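Long-range contact in probable FAD-dependent oxidoreductase PA4991 (Pseudomonas aeruginosa PAO1, PDB 5EZ7), which binds one FAD per subunit and probably acts as an oxidoreductase of the DAO family on a substrate that is still unknown: residues L229-K240 against Q266-E277. Residues are numbered along the deposited sequence; the frame is centred on the assembly and turned at random.
With FAD (flavin-adenine dinucleotide), chain B.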
loop_
_atom_site.group_PDB
_atom_site.type_symbol
_atom_site.label_atom_id
_atom_site.label_comp_id
_atom_site.label_asym_id
_atom_site.label_seq_id
_atom_site.Cartn_x
_atom_site.Cartn_y
_atom_site.Cartn_z
ATOM N N LEU A 229 9.787 7.211 7.574
ATOM C CA LEU A 229 8.972 7.068 8.787
ATOM C C LEU A 229 9.751 6.211 9.783
ATOM O O LEU A 229 10.530 5.352 9.373
ATOM C CB LEU A 229 7.641 6.386 8.447
ATOM C CG LEU A 229 6.594 7.289 7.784
ATOM C CD1 LEU A 229 5.476 6.443 7.256
ATOM C CD2 LEU A 229 6.008 8.327 8.729
ATOM N N HIS A 230 9.550 6.443 11.083
ATOM C CA HIS A 230 10.031 5.546 12.185
ATOM C C HIS A 230 8.841 4.997 12.975
ATOM O O HIS A 230 8.434 5.563 13.999
ATOM C CB HIS A 230 10.947 6.306 13.137
ATOM C CG HIS A 230 11.831 5.431 13.976
ATOM N ND1 HIS A 230 12.769 5.953 14.835
ATOM C CD2 HIS A 230 11.962 4.088 14.054
ATOM C CE1 HIS A 230 13.444 4.974 15.406
ATOM N NE2 HIS A 230 12.979 3.830 14.944
ATOM N N MET A 231 8.288 3.899 12.480
ATOM C CA MET A 231 7.110 3.281 13.060
ATOM C C MET A 231 7.510 2.464 14.273
ATOM O O MET A 231 8.613 1.941 14.311
ATOM C CB MET A 231 6.457 2.337 12.046
ATOM C CG MET A 231 6.032 2.958 10.716
ATOM S SD MET A 231 4.798 4.255 10.837
ATOM C CE MET A 231 3.379 3.223 11.224
ATOM N N VAL A 232 6.591 2.327 15.244
ATOM C CA VAL A 232 6.824 1.601 16.477
ATOM C C VAL A 232 5.833 0.453 16.544
ATOM O O VAL A 232 4.691 0.596 16.162
ATOM C CB VAL A 232 6.662 2.512 17.714
ATOM C CG1 VAL A 232 6.993 1.741 18.994
ATOM C CG2 VAL A 232 7.596 3.691 17.618
ATOM N N MET A 233 6.277 -0.704 17.019
ATOM C CA MET A 233 5.385 -1.864 17.199
ATOM C C MET A 233 5.454 -2.289 18.680
ATOM O O MET A 233 6.560 -2.414 19.232
ATOM C CB MET A 233 5.815 -3.044 16.318
ATOM C CG MET A 233 5.659 -2.851 14.817
ATOM S SD MET A 233 6.369 -4.172 13.780
ATOM C CE MET A 233 8.098 -3.859 13.939
ATOM N N VAL A 234 4.287 -2.505 19.306
ATOM C CA VAL A 234 4.201 -3.104 20.646
ATOM C C VAL A 234 3.446 -4.421 20.556
ATOM O O VAL A 234 2.343 -4.461 20.015
ATOM C CB VAL A 234 3.387 -2.258 21.641
ATOM C CG1 VAL A 234 3.733 -2.646 23.067
ATOM C CG2 VAL A 234 3.622 -0.807 21.410
ATOM N N LYS A 235 4.022 -5.469 21.135
ATOM C CA LYS A 235 3.390 -6.776 21.183
ATOM C C LYS A 235 3.106 -7.256 22.637
ATOM O O LYS A 235 3.980 -7.312 23.456
ATOM C CB LYS A 235 4.282 -7.780 20.462
ATOM C CG LYS A 235 3.672 -9.178 20.449
ATOM C CD LYS A 235 4.332 -10.121 19.433
ATOM C CE LYS A 235 3.671 -11.497 19.593
ATOM N NZ LYS A 235 4.330 -12.589 18.847
ATOM N N ALA A 236 1.874 -7.620 22.921
ATOM C CA ALA A 236 1.498 -8.115 24.218
ATOM C C ALA A 236 0.207 -8.896 24.148
ATOM O O ALA A 236 -0.580 -8.751 23.246
ATOM C CB ALA A 236 1.339 -6.944 25.160
ATOM N N ALA A 237 0.008 -9.740 25.116
ATOM C CA ALA A 237 -1.247 -10.429 25.335
ATOM C C ALA A 237 -2.394 -9.500 25.776
ATOM O O ALA A 237 -3.559 -9.827 25.584
ATOM C CB ALA A 237 -1.028 -11.493 26.441
ATOM N N THR A 238 -2.069 -8.390 26.425
ATOM C CA THR A 238 -3.073 -7.545 27.104
ATOM C C THR A 238 -3.723 -6.495 26.180
ATOM O O THR A 238 -4.625 -5.763 26.593
ATOM C CB THR A 238 -2.448 -6.805 28.344
ATOM O OG1 THR A 238 -1.312 -6.030 27.917
ATOM C CG2 THR A 238 -2.004 -7.785 29.403
ATOM N N LEU A 239 -3.262 -6.406 24.944
ATOM C CA LEU A 239 -3.748 -5.364 24.065
ATOM C C LEU A 239 -5.213 -5.628 23.687
ATOM O O LEU A 239 -5.651 -6.750 23.698
ATOM C CB LEU A 239 -2.885 -5.221 22.822
ATOM C CG LEU A 239 -1.404 -5.076 23.094
ATOM C CD1 LEU A 239 -0.694 -4.951 21.745
ATOM C CD2 LEU A 239 -1.068 -3.910 24.002
ATOM N N LYS A 240 -5.968 -4.557 23.482
ATOM C CA LYS A 240 -7.336 -4.628 23.030
ATOM C C LYS A 240 -7.384 -3.901 21.684
ATOM O O LYS A 240 -6.623 -2.937 21.462
ATOM C CB LYS A 240 -8.279 -4.004 24.047
ATOM C CG LYS A 240 -8.234 -4.712 25.396
ATOM C CD LYS A 240 -9.501 -4.484 26.209
ATOM C CE LYS A 240 -9.485 -5.153 27.583
ATOM N NZ LYS A 240 -8.852 -4.288 28.640
ATOM N N GLN A 266 -1.399 -13.432 20.203
ATOM C CA GLN A 266 -1.222 -12.104 20.729
ATOM C C GLN A 266 -1.614 -11.113 19.638
ATOM O O GLN A 266 -2.106 -11.526 18.575
ATOM C CB GLN A 266 0.222 -11.928 21.195
ATOM C CG GLN A 266 0.542 -12.813 22.384
ATOM C CD GLN A 266 1.865 -12.501 23.076
ATOM O OE1 GLN A 266 2.556 -11.509 22.791
ATOM N NE2 GLN A 266 2.205 -13.347 24.032
ATOM N N SER A 267 -1.446 -9.821 19.942
ATOM C CA SER A 267 -1.703 -8.718 19.032
ATOM C C SER A 267 -0.543 -7.816 19.020
ATOM O O SER A 267 0.280 -7.838 19.924
ATOM C CB SER A 267 -2.856 -7.861 19.495
ATOM O OG SER A 267 -3.950 -8.667 19.759
ATOM N N VAL A 268 -0.525 -6.964 18.011
ATOM C CA VAL A 268 0.475 -5.935 17.924
ATOM C C VAL A 268 -0.238 -4.625 17.636
ATOM O O VAL A 268 -1.109 -4.567 16.766
ATOM C CB VAL A 268 1.514 -6.223 16.810
ATOM C CG1 VAL A 268 2.526 -5.099 16.689
ATOM C CG2 VAL A 268 2.237 -7.544 17.081
ATOM N N TRP A 269 0.134 -3.598 18.389
ATOM C CA TRP A 269 -0.270 -2.229 18.114
ATOM C C TRP A 269 0.834 -1.594 17.300
ATOM O O TRP A 269 1.969 -1.516 17.753
ATOM C CB TRP A 269 -0.417 -1.397 19.407
ATOM C CG TRP A 269 -1.703 -1.523 20.138
ATOM C CD1 TRP A 269 -2.871 -2.057 19.677
ATOM C CD2 TRP A 269 -1.974 -1.042 21.462
ATOM N NE1 TRP A 269 -3.847 -1.953 20.636
ATOM C CE2 TRP A 269 -3.321 -1.333 21.744
ATOM C CE3 TRP A 269 -1.198 -0.395 22.447
ATOM C CZ2 TRP A 269 -3.921 -0.999 22.981
ATOM C CZ3 TRP A 269 -1.793 -0.066 23.676
ATOM C CH2 TRP A 269 -3.139 -0.367 23.922
ATOM N N TYR A 270 0.468 -1.092 16.141
ATOM C CA TYR A 270 1.368 -0.477 15.196
ATOM C C TYR A 270 1.116 1.027 15.250
ATOM O O TYR A 270 -0.025 1.472 15.045
ATOM C CB TYR A 270 1.041 -1.059 13.822
ATOM C CG TYR A 270 2.019 -0.811 12.717
ATOM C CD1 TYR A 270 3.370 -0.665 12.950
ATOM C CD2 TYR A 270 1.584 -0.791 11.389
ATOM C CE1 TYR A 270 4.265 -0.450 11.893
ATOM C CE2 TYR A 270 2.463 -0.579 10.344
ATOM C CZ TYR A 270 3.810 -0.403 10.598
ATOM O OH TYR A 270 4.698 -0.195 9.552
ATOM N N LEU A 271 2.166 1.796 15.538
ATOM C CA LEU A 271 2.040 3.210 15.758
ATOM C C LEU A 271 2.691 4.047 14.678
ATOM O O LEU A 271 3.920 4.065 14.568
ATOM C CB LEU A 271 2.666 3.612 17.100
ATOM C CG LEU A 271 2.424 2.811 18.384
ATOM C CD1 LEU A 271 3.137 3.515 19.535
ATOM C CD2 LEU A 271 0.956 2.658 18.736
ATOM N N GLY A 272 1.863 4.801 13.957
ATOM C CA GLY A 272 2.308 5.868 13.040
ATOM C C GLY A 272 1.860 7.222 13.521
ATOM O O GLY A 272 1.719 7.445 14.745
ATOM N N GLY A 273 1.598 8.120 12.574
ATOM C CA GLY A 273 1.337 9.513 12.874
ATOM C C GLY A 273 2.593 10.370 13.075
ATOM O O GLY A 273 3.664 10.072 12.530
ATOM N N ASP A 274 2.453 11.429 13.855
ATOM C CA ASP A 274 3.499 12.429 14.021
ATOM C C ASP A 274 4.674 11.899 14.862
ATOM O O ASP A 274 5.802 12.386 14.746
ATOM C CB ASP A 274 2.919 13.704 14.685
ATOM C CG ASP A 274 3.952 14.862 14.786
ATOM O OD1 ASP A 274 4.184 15.565 13.775
ATOM O OD2 ASP A 274 4.533 15.064 15.890
ATOM N N ILE A 275 4.406 10.921 15.718
ATOM C CA ILE A 275 5.471 10.256 16.454
ATOM C C ILE A 275 6.444 9.510 15.500
ATOM O O ILE A 275 7.622 9.374 15.824
ATOM C CB ILE A 275 4.920 9.285 17.529
ATOM C CG1 ILE A 275 6.009 8.944 18.553
ATOM C CG2 ILE A 275 4.348 8.019 16.887
ATOM C CD1 ILE A 275 5.658 7.815 19.500
ATOM N N ALA A 276 5.947 9.039 14.353
ATOM C CA ALA A 276 6.776 8.367 13.356
ATOM C C ALA A 276 7.367 9.304 12.317
ATOM O O ALA A 276 8.107 8.832 11.502
ATOM C CB ALA A 276 5.982 7.286 12.666
ATOM N N GLU A 277 7.078 10.609 12.349
ATOM C CA GLU A 277 7.565 11.575 11.334
ATOM C C GLU A 277 8.912 12.146 11.739
ATOM O O GLU A 277 9.642 11.488 12.474
ATOM C CB GLU A 277 6.516 12.677 11.075
ATOM C CG GLU A 277 5.297 12.153 10.329
ATOM C CD GLU A 277 5.483 12.043 8.817
ATOM O OE1 GLU A 277 6.573 12.369 8.295
ATOM O OE2 GLU A 277 4.516 11.630 8.129
HETATM P PA FAD B . 5.362 -0.740 -2.937
HETATM O O1A FAD B . 4.397 -1.383 -1.996
HETATM O O2A FAD B . 6.665 -0.182 -2.435
HETATM O O5B FAD B . 5.639 -1.796 -4.089
HETATM C C5B FAD B . 6.680 -1.637 -5.032
HETATM C C4B FAD B . 7.065 -3.037 -5.462
HETATM O O4B FAD B . 7.983 -2.958 -6.565
HETATM C C3B FAD B . 7.739 -3.810 -4.323
HETATM O O3B FAD B . 7.058 -5.040 -4.067
HETATM C C2B FAD B . 9.151 -4.024 -4.835
HETATM O O2B FAD B . 9.762 -5.242 -4.417
HETATM C C1B FAD B . 8.972 -3.944 -6.354
HETATM N N9A FAD B . 10.191 -3.533 -7.062
HETATM C C8A FAD B . 11.030 -2.546 -6.706
HETATM N N7A FAD B . 12.041 -2.463 -7.588
HETATM C C5A FAD B . 11.848 -3.396 -8.527
HETATM C C6A FAD B . 12.567 -3.830 -9.733
HETATM N N6A FAD B . 13.695 -3.193 -10.080
HETATM N N1A FAD B . 12.054 -4.838 -10.458
HETATM C C2A FAD B . 10.916 -5.456 -10.090
HETATM N N3A FAD B . 10.208 -5.116 -8.993
HETATM C C4A FAD B . 10.627 -4.109 -8.187
HETATM N N1 FAD B . -1.530 4.454 2.759
HETATM C C2 FAD B . -2.830 4.415 3.121
HETATM O O2 FAD B . -3.707 4.665 2.260
HETATM N N3 FAD B . -3.219 4.117 4.373
HETATM C C4 FAD B . -2.351 3.845 5.342
HETATM O O4 FAD B . -2.735 3.559 6.494
HETATM C C4X FAD B . -0.918 3.865 5.026
HETATM N N5 FAD B . 0.008 3.601 5.967
HETATM C C5X FAD B . 1.318 3.611 5.662
HETATM C C6 FAD B . 2.240 3.316 6.658
HETATM C C7 FAD B . 3.594 3.311 6.387
HETATM C C7M FAD B . 4.568 2.972 7.475
HETATM C C8 FAD B . 4.064 3.600 5.009
HETATM C C8M FAD B . 5.533 3.597 4.644
HETATM C C9 FAD B . 3.144 3.904 4.022
HETATM C C9A FAD B . 1.776 3.925 4.284
HETATM N N10 FAD B . 0.804 4.224 3.288
HETATM C C10 FAD B . -0.553 4.187 3.631
HETATM C "C1'" FAD B . 1.177 4.514 1.914
HETATM C "C2'" FAD B . 1.238 3.198 1.157
HETATM O "O2'" FAD B . 1.908 2.184 1.916
HETATM C "C3'" FAD B . 1.906 3.383 -0.199
HETATM O "O3'" FAD B . 1.376 4.573 -0.817
HETATM C "C4'" FAD B . 1.646 2.181 -1.103
HETATM O "O4'" FAD B . 1.689 0.952 -0.377
HETATM C "C5'" FAD B . 2.666 2.098 -2.222
HETATM O "O5'" FAD B . 2.283 1.053 -3.127
HETATM P P FAD B . 3.258 0.686 -4.338
HETATM O O1P FAD B . 2.796 -0.615 -4.940
HETATM O O2P FAD B . 3.356 1.908 -5.178
HETATM O O3P FAD B . 4.686 0.550 -3.621
#
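Two antiparallel strands in the large mixed sheet of this DAO-family flavoenzyme pair here, 229-236 with 267-272, their axes 4.6 Å apart and their directions at 161°. V232 and L271 form a hydrogen-bonded pair, L271 N donating a hydrogen bond to V232 O at 2.9 Å; V234 with W269 repeats the pattern, while M233 with Y270 is a non-hydrogen-bonded pair between them. Beyond G272 the segment 266-277 leaves the strand, yet H230 N still donates a hydrogen bond to A276 O at 2.8 Å.

One face of the sheet borders the flavin. M231, bent at both chi2 and chi3, folds its CE over the Y270 ring, 3.9 Å from the centroid and 18° off the normal, a CH-pi contact; SD lies obliquely to the same ring. With CG anti to the carbonyl carbon (chi1 -58°), M231 CG lies 3.6 Å from the FAD methyl C7M, which L229 CD1 touches as well. Y270 OH is held by K48 O, outside the pair.

The V232, V234, W269 and L271 side chains occupy the other face, packing against helix 285-299 or the loop after it. Past the end of strand 229-236 the chain turns back, so that L239 CD2 covers one face of the W269 six-membered ring, 3.8 Å from its centroid, and W269 NE1 donates a hydrogen bond to K240 O at 3.1 Å, the oxygen lying near the indole plane.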